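Local coordinates for protein endo-arabinase (Bacteroides thetaiotaomicron, PDB 5C0P) that probably hydrolyses glycosidic bonds of L-arabinan as a metal-binding member of glycoside hydrolase family 43, at residues I209-L212 with K216-M219; M263-L268 with P286-I291; G161-Q166 with M219-F224; L32-K35 with Y40-H43; P189-I194 with T200-D205. All coordinates share one frame; numbering follows the deposited sequence. Where two conformers were deposited one is given.

Interaction 1 of 5, residues I209-L212 with K216-M219; sequences IYRL and KLIM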
# COMPACT_ATOMS: atom_id res chain seq x y z
N ILE A 209 4.76 1.03 -6.78
CA ILE A 209 5.68 0.97 -7.92
C ILE A 209 6.97 0.24 -7.56
O ILE A 209 7.54 0.45 -6.48
CB ILE A 209 6.01 2.39 -8.45
CG1 ILE A 209 4.78 3.03 -9.10
CG2 ILE A 209 7.16 2.33 -9.45
CD1 ILE A 209 4.96 4.51 -9.49
N TYR A 210 7.41 -0.63 -8.47
CA TYR A 210 8.73 -1.25 -8.38
C TYR A 210 9.53 -0.87 -9.63
O TYR A 210 9.05 -1.03 -10.75
CB TYR A 210 8.58 -2.77 -8.30
CG TYR A 210 9.90 -3.49 -8.16
CD1 TYR A 210 10.55 -3.55 -6.93
CD2 TYR A 210 10.48 -4.13 -9.24
CE1 TYR A 210 11.76 -4.21 -6.79
CE2 TYR A 210 11.69 -4.80 -9.11
CZ TYR A 210 12.32 -4.83 -7.88
OH TYR A 210 13.53 -5.50 -7.76
N ARG A 211 10.74 -0.37 -9.43
CA ARG A 211 11.58 0.06 -10.54
C ARG A 211 12.53 -1.06 -10.95
O ARG A 211 13.25 -1.61 -10.10
CB ARG A 211 12.40 1.30 -10.16
CG ARG A 211 13.27 1.82 -11.29
CD ARG A 211 14.03 3.08 -10.90
NE ARG A 211 15.04 2.84 -9.87
CZ ARG A 211 14.92 3.21 -8.60
NH1 ARG A 211 13.82 3.82 -8.18
NH2 ARG A 211 15.91 2.95 -7.74
N LEU A 212 12.54 -1.39 -12.23
CA LEU A 212 13.44 -2.41 -12.76
C LEU A 212 14.83 -1.84 -12.98
O LEU A 212 15.02 -0.62 -13.00
CB LEU A 212 12.90 -2.93 -14.09
CG LEU A 212 11.47 -3.46 -14.02
CD1 LEU A 212 11.02 -3.96 -15.39
CD2 LEU A 212 11.38 -4.58 -12.99
N LYS A 216 12.71 1.00 -16.18
CA LYS A 216 11.28 0.86 -16.42
C LYS A 216 10.55 0.60 -15.10
O LYS A 216 11.12 0.07 -14.15
CB LYS A 216 10.99 -0.23 -17.44
CG LYS A 216 11.62 0.10 -18.78
CD LYS A 216 11.29 -0.93 -19.85
CE LYS A 216 11.96 -0.54 -21.17
NZ LYS A 216 11.63 -1.48 -22.26
N LEU A 217 9.29 1.02 -15.04
CA LEU A 217 8.51 0.90 -13.82
C LEU A 217 7.36 -0.07 -13.99
O LEU A 217 6.69 -0.08 -15.03
CB LEU A 217 7.93 2.25 -13.40
CG LEU A 217 8.89 3.44 -13.36
CD1 LEU A 217 8.13 4.70 -12.98
CD2 LEU A 217 10.00 3.15 -12.38
N ILE A 218 7.16 -0.90 -12.98
CA ILE A 218 5.94 -1.69 -12.87
C ILE A 218 5.10 -1.16 -11.71
O ILE A 218 5.63 -0.93 -10.61
CB ILE A 218 6.25 -3.17 -12.63
CG1 ILE A 218 7.17 -3.71 -13.71
CG2 ILE A 218 4.95 -3.99 -12.57
CD1 ILE A 218 7.64 -5.14 -13.46
N MSE A 219 3.81 -0.96 -11.95
CA MSE A 219 2.90 -0.66 -10.85
C MSE A 219 2.00 -1.84 -10.60
O MSE A 219 1.42 -2.41 -11.53
CB MSE A 219 2.05 0.58 -11.08
CG MSE A 219 1.20 0.92 -9.83
SE MSE A 219 -0.04 2.30 -10.19
CE MSE A 219 1.25 3.75 -10.19

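Interaction 2 of 5, residues M263-L268 with P286-I291; sequences MVFKDL and PVITPI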
# COMPACT_ATOMS: atom_id res chain seq x y z
N MSE A 263 2.40 -5.69 -2.33
CA MSE A 263 3.63 -4.95 -2.52
C MSE A 263 4.75 -5.97 -2.74
O MSE A 263 4.58 -7.17 -2.50
CB MSE A 263 3.92 -4.01 -1.33
CG MSE A 263 3.86 -4.69 0.04
SE MSE A 263 5.48 -5.65 0.55
CE MSE A 263 6.66 -4.11 0.72
N VAL A 264 5.88 -5.51 -3.26
CA VAL A 264 7.03 -6.38 -3.46
C VAL A 264 8.23 -5.84 -2.69
O VAL A 264 8.35 -4.63 -2.44
CB VAL A 264 7.38 -6.57 -4.95
CG1 VAL A 264 6.23 -7.26 -5.69
CG2 VAL A 264 7.70 -5.24 -5.60
N PHE A 265 9.10 -6.76 -2.31
CA PHE A 265 10.30 -6.41 -1.56
C PHE A 265 11.36 -7.46 -1.78
O PHE A 265 11.06 -8.59 -2.17
CB PHE A 265 9.99 -6.31 -0.06
CG PHE A 265 9.56 -7.62 0.57
CD1 PHE A 265 10.49 -8.44 1.21
CD2 PHE A 265 8.23 -8.02 0.54
CE1 PHE A 265 10.09 -9.65 1.80
CE2 PHE A 265 7.83 -9.22 1.12
CZ PHE A 265 8.75 -10.03 1.76
N LYS A 266 12.61 -7.11 -1.50
CA LYS A 266 13.66 -8.11 -1.48
C LYS A 266 13.90 -8.56 -0.06
O LYS A 266 14.03 -7.72 0.85
CB LYS A 266 14.95 -7.58 -2.11
CG LYS A 266 14.82 -7.43 -3.61
CD LYS A 266 16.10 -6.93 -4.23
CE LYS A 266 16.03 -7.05 -5.75
NZ LYS A 266 17.23 -6.47 -6.40
N ASP A 267 13.93 -9.87 0.15
CA ASP A 267 14.23 -10.41 1.47
C ASP A 267 15.71 -10.20 1.82
O ASP A 267 16.45 -9.61 1.03
CB ASP A 267 13.76 -11.87 1.64
CG ASP A 267 14.59 -12.88 0.87
OD1 ASP A 267 15.67 -12.56 0.33
OD2 ASP A 267 14.16 -14.05 0.83
N LEU A 268 16.12 -10.67 2.99
CA LEU A 268 17.48 -10.42 3.48
C LEU A 268 18.56 -11.08 2.61
O LEU A 268 19.73 -10.71 2.69
CB LEU A 268 17.62 -10.86 4.94
CG LEU A 268 16.80 -10.03 5.92
CD1 LEU A 268 16.85 -10.68 7.29
CD2 LEU A 268 17.33 -8.61 5.99
N PRO A 286 -2.02 -13.36 5.11
CA PRO A 286 -0.93 -12.94 4.23
C PRO A 286 -0.39 -14.08 3.39
O PRO A 286 -0.21 -15.20 3.88
CB PRO A 286 0.16 -12.46 5.20
CG PRO A 286 -0.17 -13.10 6.52
CD PRO A 286 -1.67 -13.24 6.54
N VAL A 287 -0.16 -13.78 2.12
CA VAL A 287 0.49 -14.68 1.20
C VAL A 287 1.80 -14.00 0.85
O VAL A 287 1.81 -12.88 0.32
CB VAL A 287 -0.36 -14.88 -0.05
CG1 VAL A 287 0.36 -15.78 -1.06
CG2 VAL A 287 -1.72 -15.49 0.32
N ILE A 288 2.91 -14.62 1.21
CA ILE A 288 4.23 -14.03 1.00
C ILE A 288 5.05 -15.08 0.27
O ILE A 288 5.39 -16.12 0.82
CB ILE A 288 4.91 -13.66 2.33
CG1 ILE A 288 3.99 -12.75 3.18
CG2 ILE A 288 6.26 -12.98 2.07
CD1 ILE A 288 4.43 -12.62 4.65
N THR A 289 5.37 -14.80 -0.99
CA THR A 289 5.94 -15.83 -1.85
C THR A 289 6.89 -15.20 -2.87
O THR A 289 6.77 -14.02 -3.20
CB THR A 289 4.78 -16.61 -2.52
OG1 THR A 289 5.27 -17.79 -3.17
CG2 THR A 289 4.04 -15.73 -3.49
N PRO A 290 7.86 -15.99 -3.37
CA PRO A 290 8.77 -15.42 -4.37
C PRO A 290 8.03 -14.98 -5.62
O PRO A 290 7.02 -15.58 -6.02
CB PRO A 290 9.70 -16.58 -4.71
CG PRO A 290 9.69 -17.45 -3.48
CD PRO A 290 8.28 -17.33 -2.94
N ILE A 291 8.54 -13.93 -6.24
CA ILE A 291 7.98 -13.45 -7.49
C ILE A 291 9.11 -13.16 -8.46
O ILE A 291 10.22 -12.83 -8.05
CB ILE A 291 7.09 -12.21 -7.26
CG1 ILE A 291 6.29 -11.87 -8.52
CG2 ILE A 291 7.92 -11.03 -6.83
CD1 ILE A 291 5.24 -10.79 -8.29

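Interaction 3 of 5, residues G161-Q166 with M219-F224; sequences GEIYAQ and MLWSSF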
# COMPACT_ATOMS: atom_id res chain seq x y z
N GLY A 161 -12.70 4.47 -10.51
CA GLY A 161 -11.67 4.73 -9.51
C GLY A 161 -10.42 5.29 -10.16
O GLY A 161 -10.12 4.94 -11.30
N GLU A 162 -9.71 6.15 -9.44
CA GLU A 162 -8.57 6.86 -9.99
C GLU A 162 -7.31 6.60 -9.17
O GLU A 162 -7.38 6.43 -7.96
CB GLU A 162 -8.88 8.36 -10.03
CG GLU A 162 -10.02 8.72 -11.01
CD GLU A 162 -10.48 10.16 -10.92
OE1 GLU A 162 -9.98 10.93 -10.06
OE2 GLU A 162 -11.37 10.53 -11.72
N ILE A 163 -6.16 6.59 -9.83
CA ILE A 163 -4.88 6.52 -9.15
C ILE A 163 -4.04 7.74 -9.56
O ILE A 163 -3.97 8.09 -10.75
CB ILE A 163 -4.14 5.19 -9.45
CG1 ILE A 163 -4.85 4.06 -8.71
CG2 ILE A 163 -2.68 5.27 -9.03
CD1 ILE A 163 -4.32 2.66 -9.01
N TYR A 164 -3.43 8.38 -8.56
CA TYR A 164 -2.66 9.62 -8.73
C TYR A 164 -1.23 9.47 -8.26
O TYR A 164 -0.95 8.68 -7.36
CB TYR A 164 -3.27 10.77 -7.93
CG TYR A 164 -4.55 11.29 -8.51
CD1 TYR A 164 -5.76 10.68 -8.22
CD2 TYR A 164 -4.56 12.40 -9.35
CE1 TYR A 164 -6.94 11.14 -8.77
CE2 TYR A 164 -5.74 12.87 -9.91
CZ TYR A 164 -6.92 12.24 -9.60
OH TYR A 164 -8.10 12.71 -10.15
N ALA A 165 -0.33 10.26 -8.85
CA ALA A 165 1.02 10.44 -8.32
C ALA A 165 1.28 11.91 -8.02
O ALA A 165 0.72 12.80 -8.69
CB ALA A 165 2.06 9.91 -9.29
N GLN A 166 2.14 12.18 -7.05
CA GLN A 166 2.48 13.55 -6.70
C GLN A 166 3.83 13.55 -6.00
O GLN A 166 4.05 12.72 -5.13
CB GLN A 166 1.41 14.11 -5.76
CG GLN A 166 1.45 15.62 -5.57
CD GLN A 166 0.28 16.12 -4.78
OE1 GLN A 166 -0.48 15.34 -4.18
NE2 GLN A 166 0.11 17.44 -4.75
N MSE A 219 3.81 -0.96 -11.95
CA MSE A 219 2.90 -0.66 -10.85
C MSE A 219 2.00 -1.84 -10.60
O MSE A 219 1.42 -2.41 -11.53
CB MSE A 219 2.05 0.58 -11.08
CG MSE A 219 1.20 0.92 -9.83
SE MSE A 219 -0.04 2.30 -10.19
CE MSE A 219 1.25 3.75 -10.19
N LEU A 220 1.92 -2.24 -9.34
CA LEU A 220 0.89 -3.17 -8.91
C LEU A 220 -0.26 -2.38 -8.31
O LEU A 220 -0.06 -1.31 -7.71
CB LEU A 220 1.44 -4.15 -7.87
CG LEU A 220 2.60 -5.02 -8.35
CD1 LEU A 220 3.06 -5.91 -7.20
CD2 LEU A 220 2.21 -5.85 -9.55
N TRP A 221 -1.47 -2.89 -8.48
CA TRP A 221 -2.64 -2.29 -7.87
C TRP A 221 -3.76 -3.31 -7.87
O TRP A 221 -3.65 -4.35 -8.52
CB TRP A 221 -3.05 -1.00 -8.61
CG TRP A 221 -3.46 -1.19 -10.04
CD1 TRP A 221 -2.65 -1.46 -11.10
CD2 TRP A 221 -4.79 -1.09 -10.56
NE1 TRP A 221 -3.40 -1.55 -12.26
CE2 TRP A 221 -4.71 -1.33 -11.95
CE3 TRP A 221 -6.03 -0.83 -9.98
CZ2 TRP A 221 -5.85 -1.31 -12.77
CZ3 TRP A 221 -7.16 -0.82 -10.80
CH2 TRP A 221 -7.06 -1.05 -12.18
N SER A 222 -4.83 -3.04 -7.13
CA SER A 222 -5.92 -4.01 -7.03
C SER A 222 -7.29 -3.47 -7.41
O SER A 222 -7.60 -2.29 -7.22
CB SER A 222 -5.99 -4.59 -5.62
OG SER A 222 -4.93 -5.51 -5.41
N SER A 223 -8.11 -4.38 -7.92
CA SER A 223 -9.50 -4.13 -8.25
C SER A 223 -10.22 -5.47 -8.32
O SER A 223 -9.66 -6.49 -7.93
CB SER A 223 -9.62 -3.37 -9.58
OG SER A 223 -10.90 -2.79 -9.72
N PHE A 224 -11.45 -5.47 -8.81
CA PHE A 224 -12.21 -6.71 -8.96
C PHE A 224 -12.26 -7.13 -10.42
O PHE A 224 -12.35 -6.29 -11.31
CB PHE A 224 -13.61 -6.54 -8.37
CG PHE A 224 -13.60 -6.37 -6.88
CD1 PHE A 224 -13.43 -5.12 -6.31
CD2 PHE A 224 -13.67 -7.48 -6.05
CE1 PHE A 224 -13.38 -4.97 -4.93
CE2 PHE A 224 -13.63 -7.34 -4.67
CZ PHE A 224 -13.48 -6.08 -4.12

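Interaction 4 of 5, residues L32-K35 with Y40-H43; sequences LVDK and YYLH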
# COMPACT_ATOMS: atom_id res chain seq x y z
N LEU A 32 7.91 -4.57 6.01
CA LEU A 32 9.09 -3.71 6.14
C LEU A 32 10.31 -4.60 6.37
O LEU A 32 10.37 -5.33 7.36
CB LEU A 32 8.92 -2.76 7.32
CG LEU A 32 10.18 -1.97 7.74
CD1 LEU A 32 10.63 -0.99 6.64
CD2 LEU A 32 9.90 -1.24 9.03
N VAL A 33 11.26 -4.55 5.44
CA VAL A 33 12.55 -5.23 5.61
C VAL A 33 13.52 -4.22 6.20
O VAL A 33 13.94 -3.28 5.51
CB VAL A 33 13.10 -5.74 4.27
CG1 VAL A 33 14.39 -6.54 4.48
CG2 VAL A 33 12.07 -6.59 3.57
N ASP A 34 13.87 -4.39 7.47
CA ASP A 34 14.72 -3.42 8.13
C ASP A 34 16.13 -3.97 8.31
O ASP A 34 16.36 -4.83 9.16
CB ASP A 34 14.16 -3.04 9.50
CG ASP A 34 14.94 -1.94 10.14
OD1 ASP A 34 15.18 -0.91 9.46
OD2 ASP A 34 15.36 -2.11 11.31
N LYS A 35 17.07 -3.48 7.51
CA LYS A 35 18.44 -3.95 7.64
C LYS A 35 19.04 -3.55 8.99
O LYS A 35 19.82 -4.32 9.57
CB LYS A 35 19.30 -3.40 6.50
CG LYS A 35 18.83 -3.82 5.12
CD LYS A 35 19.15 -5.27 4.85
N TYR A 40 12.16 -8.35 9.95
CA TYR A 40 11.00 -7.99 9.15
C TYR A 40 9.89 -7.53 10.09
O TYR A 40 9.71 -8.08 11.18
CB TYR A 40 10.49 -9.21 8.40
CG TYR A 40 11.47 -9.87 7.46
CD1 TYR A 40 11.63 -9.40 6.16
CD2 TYR A 40 12.21 -10.98 7.86
CE1 TYR A 40 12.51 -10.01 5.29
CE2 TYR A 40 13.10 -11.59 6.99
CZ TYR A 40 13.24 -11.10 5.71
OH TYR A 40 14.11 -11.70 4.83
N TYR A 41 9.15 -6.50 9.67
CA TYR A 41 8.06 -5.97 10.49
C TYR A 41 6.78 -5.94 9.69
O TYR A 41 6.77 -5.48 8.54
CB TYR A 41 8.38 -4.57 11.01
CG TYR A 41 9.60 -4.53 11.90
CD1 TYR A 41 10.88 -4.52 11.35
CD2 TYR A 41 9.48 -4.51 13.28
CE1 TYR A 41 12.01 -4.51 12.15
CE2 TYR A 41 10.59 -4.49 14.10
CZ TYR A 41 11.86 -4.49 13.53
OH TYR A 41 12.95 -4.47 14.36
N LEU A 42 5.70 -6.37 10.32
CA LEU A 42 4.37 -6.34 9.71
C LEU A 42 3.45 -5.53 10.62
O LEU A 42 3.01 -6.02 11.67
CB LEU A 42 3.85 -7.76 9.51
CG LEU A 42 2.45 -8.01 8.94
CD1 LEU A 42 2.19 -7.14 7.72
CD2 LEU A 42 2.29 -9.48 8.58
N HIS A 43 3.20 -4.29 10.21
CA HIS A 43 2.26 -3.41 10.90
C HIS A 43 0.90 -3.62 10.26
O HIS A 43 0.79 -3.68 9.04
CB HIS A 43 2.69 -1.96 10.71
CG HIS A 43 3.99 -1.62 11.36
ND1 HIS A 43 4.07 -0.93 12.54
CD2 HIS A 43 5.27 -1.86 10.97
CE1 HIS A 43 5.34 -0.76 12.87
NE2 HIS A 43 6.09 -1.32 11.93

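Interaction 5 of 5, residues P189-I194 with T200-D205; sequences PWVGSI and TGNVTD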
# COMPACT_ATOMS: atom_id res chain seq x y z
N PRO A 189 -8.22 -4.09 -18.91
CA PRO A 189 -9.27 -4.90 -19.53
C PRO A 189 -9.85 -5.96 -18.59
O PRO A 189 -10.95 -6.44 -18.83
CB PRO A 189 -8.55 -5.60 -20.69
CG PRO A 189 -7.27 -4.89 -20.86
CD PRO A 189 -6.92 -4.23 -19.59
N TRP A 190 -9.11 -6.33 -17.55
CA TRP A 190 -9.57 -7.40 -16.67
C TRP A 190 -10.57 -6.90 -15.64
O TRP A 190 -11.26 -7.70 -15.00
CB TRP A 190 -8.40 -8.08 -15.97
CG TRP A 190 -7.51 -7.13 -15.20
CD1 TRP A 190 -6.37 -6.53 -15.64
CD2 TRP A 190 -7.70 -6.69 -13.84
NE1 TRP A 190 -5.84 -5.74 -14.65
CE2 TRP A 190 -6.63 -5.82 -13.54
CE3 TRP A 190 -8.65 -6.96 -12.85
CZ2 TRP A 190 -6.49 -5.21 -12.28
CZ3 TRP A 190 -8.50 -6.35 -11.60
CH2 TRP A 190 -7.43 -5.49 -11.33
N VAL A 191 -10.67 -5.58 -15.50
CA VAL A 191 -11.48 -4.98 -14.44
C VAL A 191 -12.98 -5.07 -14.73
O VAL A 191 -13.43 -4.80 -15.84
CB VAL A 191 -11.08 -3.51 -14.21
CG1 VAL A 191 -12.11 -2.79 -13.33
CG2 VAL A 191 -9.70 -3.44 -13.58
N GLY A 192 -13.75 -5.44 -13.71
CA GLY A 192 -15.20 -5.40 -13.79
C GLY A 192 -15.76 -4.50 -12.72
O GLY A 192 -15.18 -4.36 -11.65
N SER A 193 -16.91 -3.88 -12.99
CA SER A 193 -17.53 -3.01 -12.01
C SER A 193 -18.19 -3.78 -10.88
O SER A 193 -18.65 -4.92 -11.06
CB SER A 193 -18.57 -2.11 -12.68
OG SER A 193 -17.99 -1.35 -13.73
N ILE A 194 -18.25 -3.16 -9.71
CA ILE A 194 -19.00 -3.71 -8.60
C ILE A 194 -20.05 -2.70 -8.15
O ILE A 194 -19.99 -1.52 -8.53
CB ILE A 194 -18.09 -4.06 -7.41
CG1 ILE A 194 -17.42 -2.80 -6.85
CG2 ILE A 194 -17.06 -5.10 -7.83
CD1 ILE A 194 -16.81 -3.03 -5.47
N THR A 200 -22.44 1.89 -8.90
CA THR A 200 -21.76 0.85 -9.67
C THR A 200 -20.55 1.46 -10.37
O THR A 200 -20.68 2.39 -11.17
CB THR A 200 -22.68 0.20 -10.72
OG1 THR A 200 -23.79 -0.42 -10.05
CG2 THR A 200 -21.93 -0.84 -11.52
N GLY A 201 -19.37 0.96 -10.05
CA GLY A 201 -18.15 1.54 -10.58
C GLY A 201 -16.97 0.62 -10.39
O GLY A 201 -17.14 -0.55 -10.03
N ASN A 202 -15.77 1.15 -10.61
CA ASN A 202 -14.55 0.35 -10.63
C ASN A 202 -13.58 0.78 -9.54
O ASN A 202 -13.21 1.96 -9.45
CB ASN A 202 -13.86 0.47 -11.98
CG ASN A 202 -14.78 0.13 -13.13
OD1 ASN A 202 -15.38 -0.95 -13.14
ND2 ASN A 202 -14.91 1.04 -14.09
N VAL A 203 -13.18 -0.17 -8.70
CA VAL A 203 -12.31 0.09 -7.57
C VAL A 203 -10.87 0.33 -7.99
O VAL A 203 -10.36 -0.34 -8.90
CB VAL A 203 -12.35 -1.13 -6.62
CG1 VAL A 203 -11.26 -1.04 -5.53
CG2 VAL A 203 -13.73 -1.29 -6.02
N THR A 204 -10.21 1.30 -7.35
CA THR A 204 -8.75 1.37 -7.34
C THR A 204 -8.26 1.22 -5.90
O THR A 204 -8.67 1.99 -5.02
CB THR A 204 -8.18 2.68 -7.91
OG1 THR A 204 -8.85 3.80 -7.31
CG2 THR A 204 -8.35 2.74 -9.42
N ASP A 205 -7.39 0.24 -5.69
CA ASP A 205 -6.74 -0.01 -4.40
C ASP A 205 -5.23 -0.14 -4.59
O ASP A 205 -4.76 -0.59 -5.63
CB ASP A 205 -7.22 -1.34 -3.79
CG ASP A 205 -8.56 -1.24 -3.05
OD1 ASP A 205 -9.08 -0.14 -2.79
OD2 ASP A 205 -9.08 -2.32 -2.67
O HOH W 1 -13.73 -2.91 -9.76

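Interaction 1 of 5, residues I209-L212 with K216-M219
Three backbone hydrogen bonds join Y210 and L212 to I218 and K216. Y210 N reaches I218 O at 2.8 Å, and I218 N returns to Y210 O at 2.9 Å with an almost straight N-H...O angle of 172°. One pair further on, L212 N donates to K216 O over 2.8 Å, drawing in the end of the hairpin just before the turn, where D214 OD1 accepts from K216 N. R211 with L217 lies between these bonds, and I209 with M219 beyond Y210; both are non-hydrogen-bonded pairs. This tight antiparallel hairpin, strands 205-211 and 217-224, belongs to one blade of the five-bladed beta-propeller of family 43. I209, L217 and M219, a selenomethionine, share one face of the sheet. Two branches of I209 divide the work there: CG2, set opposite the backbone N, rests 4.0 Å from L217 CB, while CG1 meets M219 CE at 3.8 Å, helped by the bend of the M219 chain at its last torsion. An alanine in place of I209 would remove both branches and would probably leave M219 CE and L217 CB without their neighbour, opening a gap beside Y140. R211 lays its CG 3.7 Å from L217 CD2 before its guanidinium leaves for Y140 OH and I141 O. On the face of Y210, I218 CD1 meets CD2 of L212, just past the strand end, at 3.8 Å.

Interaction 2 of 5, residues M263-L268 with P286-I291
With chi1 at 65°, F265 holds its ring in the crowded position between its own backbone N and carbonyl carbon, and this turn sends the ring toward I288. In the isoleucine a chi1 of -54° puts CG1 beside the backbone N and leaves CG2 opposite it, which places that methyl at the far end of the phenyl group. I288 CG2 lies 3.9 Å from F265 CZ and 4.2 Å from F265 CE2. It arrives at the ring edge, near the ring plane, and the two side chains run at about a right angle to one another. A second, looser meeting is made by V264 and I291, both of which start out toward the other segment. The gap there is 4.3 Å between V264 CG1 and I291 CG2, a light touch of methyl on methyl. No hydrogen bond crosses between 263-268 and 286-291; the contact is purely apolar and small, about 116 Å² in all, and even the closest CA atoms, those of V264 and I291, are 8.2 Å apart. The reason is that strand 272-278 runs between the two, hydrogen-bonded to both: M273 pairs with F265 and L272 with I291. The two meetings therefore reach over this middle strand on opposite faces, F265 and I288 on the side of M273, V264 and I291 on the side of L272. These antiparallel strands belong to the last blade of the propeller, with F265 also packing on I31 and V33 of strand 30-34 and V264 on F208 and Y210 of strand 205-211.

Interaction 3 of 5, residues G161-Q166 with M219-F224
The indole of W221 receives the end of I163: CD1 of the isoleucine lies 3.9 Å from W221 CB and 4.0 Å from W221 CE3, with W221 CG and CD2 scarcely farther. The same indole meets the rings of F183 and W190 at inclined angles, and its NE1 is hydrogen-bonded to Q249 OE1, which helps to fix how the ring is turned. A chi1 of 63° tucks W221 CG between its backbone N and carbonyl carbon, so that CB and the near part of the indole are presented to I163. The other branch of I163, CG2, lies 4.1 Å from the selenium of M219, the two side chains running antiparallel alongside one another. On strand 162-168 the neighbouring Y164 leans away, its OH donating to E162 OE1 over 2.6 Å and approaching from above the carboxylate plane, while its ring meets F151 nearly parallel. With no polar bond between the two segments, and CA atoms no nearer than 9.2 Å, the buried I163 works as a wedge between sheets. This is the side-chain packing by which successive blades of a beta-propeller are joined, here sheet 134-184 to sheet 205-249.

Interaction 4 of 5, residues L32-K35 with Y40-H43
Strand 30-34 turns back into strand 39-45 as a beta hairpin of the first propeller blade, and L32 with Y41 and V33 with Y40 are paired across it. L32 and Y41 form a hydrogen-bonded antiparallel pair: L32 N donates to Y41 O and Y41 N to L32 O, each at 2.9 Å. L32 O takes a further CA-H...O contact from Y40 CA at 3.3 Å. V33 and Y40 make the adjoining non-hydrogen-bonded pair, their side chains lying alongside and pointing the same way. There V33 CG2 sits at the edge of the Y40 ring, close to its plane and 3.8 Å from Y40 CD1. The other face carries L32, whose CD2 stands 4.1 Å from Y41 CD1. D34 comes to the same tyrosine further out along the ring: its CB is 3.7 Å from Y41 CE1, and a chi1 of -174°, with CG opposite the backbone N, carries the carboxylate onward to other partners. Outside the hairpin, L32 packs on V85 of the next blade. Apolar carbon thus lines both faces, while the polar ends are used beyond the pairing. Y40 OH bonds to L268 N, just after strand 260-266 of the last blade, and Y41 OH and D34 OD2 both bond to T37 OG1 in the turn. D34 OD1 bonds to Y92 OH, so the buried carboxylate is met by two hydroxyls, which would probably help to stabilise a negative charge there.

Interaction 5 of 5, residues P189-I194 with T200-D205
This is a small antiparallel beta hairpin, strands 194-196 and 199-201, with the chain on either side of it, inserted between two blades of the family 43 propeller. I194 and G201 form its hydrogen-bonded pair: I194 N donates to G201 O at 2.9 Å and G201 N to I194 O at 3.0 Å. At the next position S193 and N202 still lie close, CA to CA 4.7 Å, but there the hydrogen bond is made by side chains. S193 OG donates to N202 OD1 over a short 2.7 Å, tilted 35° from the plane of the amide carbonyl, while N202 ND2 bonds to D160 OD1. The asparagine thereby joins the hairpin to the chain just after helix 155-158. V191 CG1 covers the same side chain, 3.9 Å from N202 CB. A leucine in place of N202 would probably leave both S193 OG and D160 without this partner, setting the serine hydroxyl free to turn. I194 CG1 stands between its own backbone N and carbonyl carbon (chi1 64°), from where CD1 reaches V203 CG2 at 3.6 Å. W155 lies against both residues, and F224 of strand 217-224 against I194. Where the backbones are too far apart to bond directly, a water fills in: it donates to G192 O at 2.8 Å and accepts from V203 N at 3.0 Å.

From the N terminus, interaction 4 comes first, closing a short hairpin in the first blade. Interaction 3 then closes a long loop, from strand 162-168 to strand 217-224, and interaction 5 is nested within it as a local hairpin; the two touch where S223 OG meets V203 O and G161 N meets N202 O. Interaction 1 closes the next hairpin and ends on the same strand as interaction 3, with M219 in common. Interaction 2 follows in the last blade. It touches interaction 1 through Y210 and V264, and interaction 4 where strand 30-34 and Y40 meet 265-268, tying last blade to first and so completing the ring.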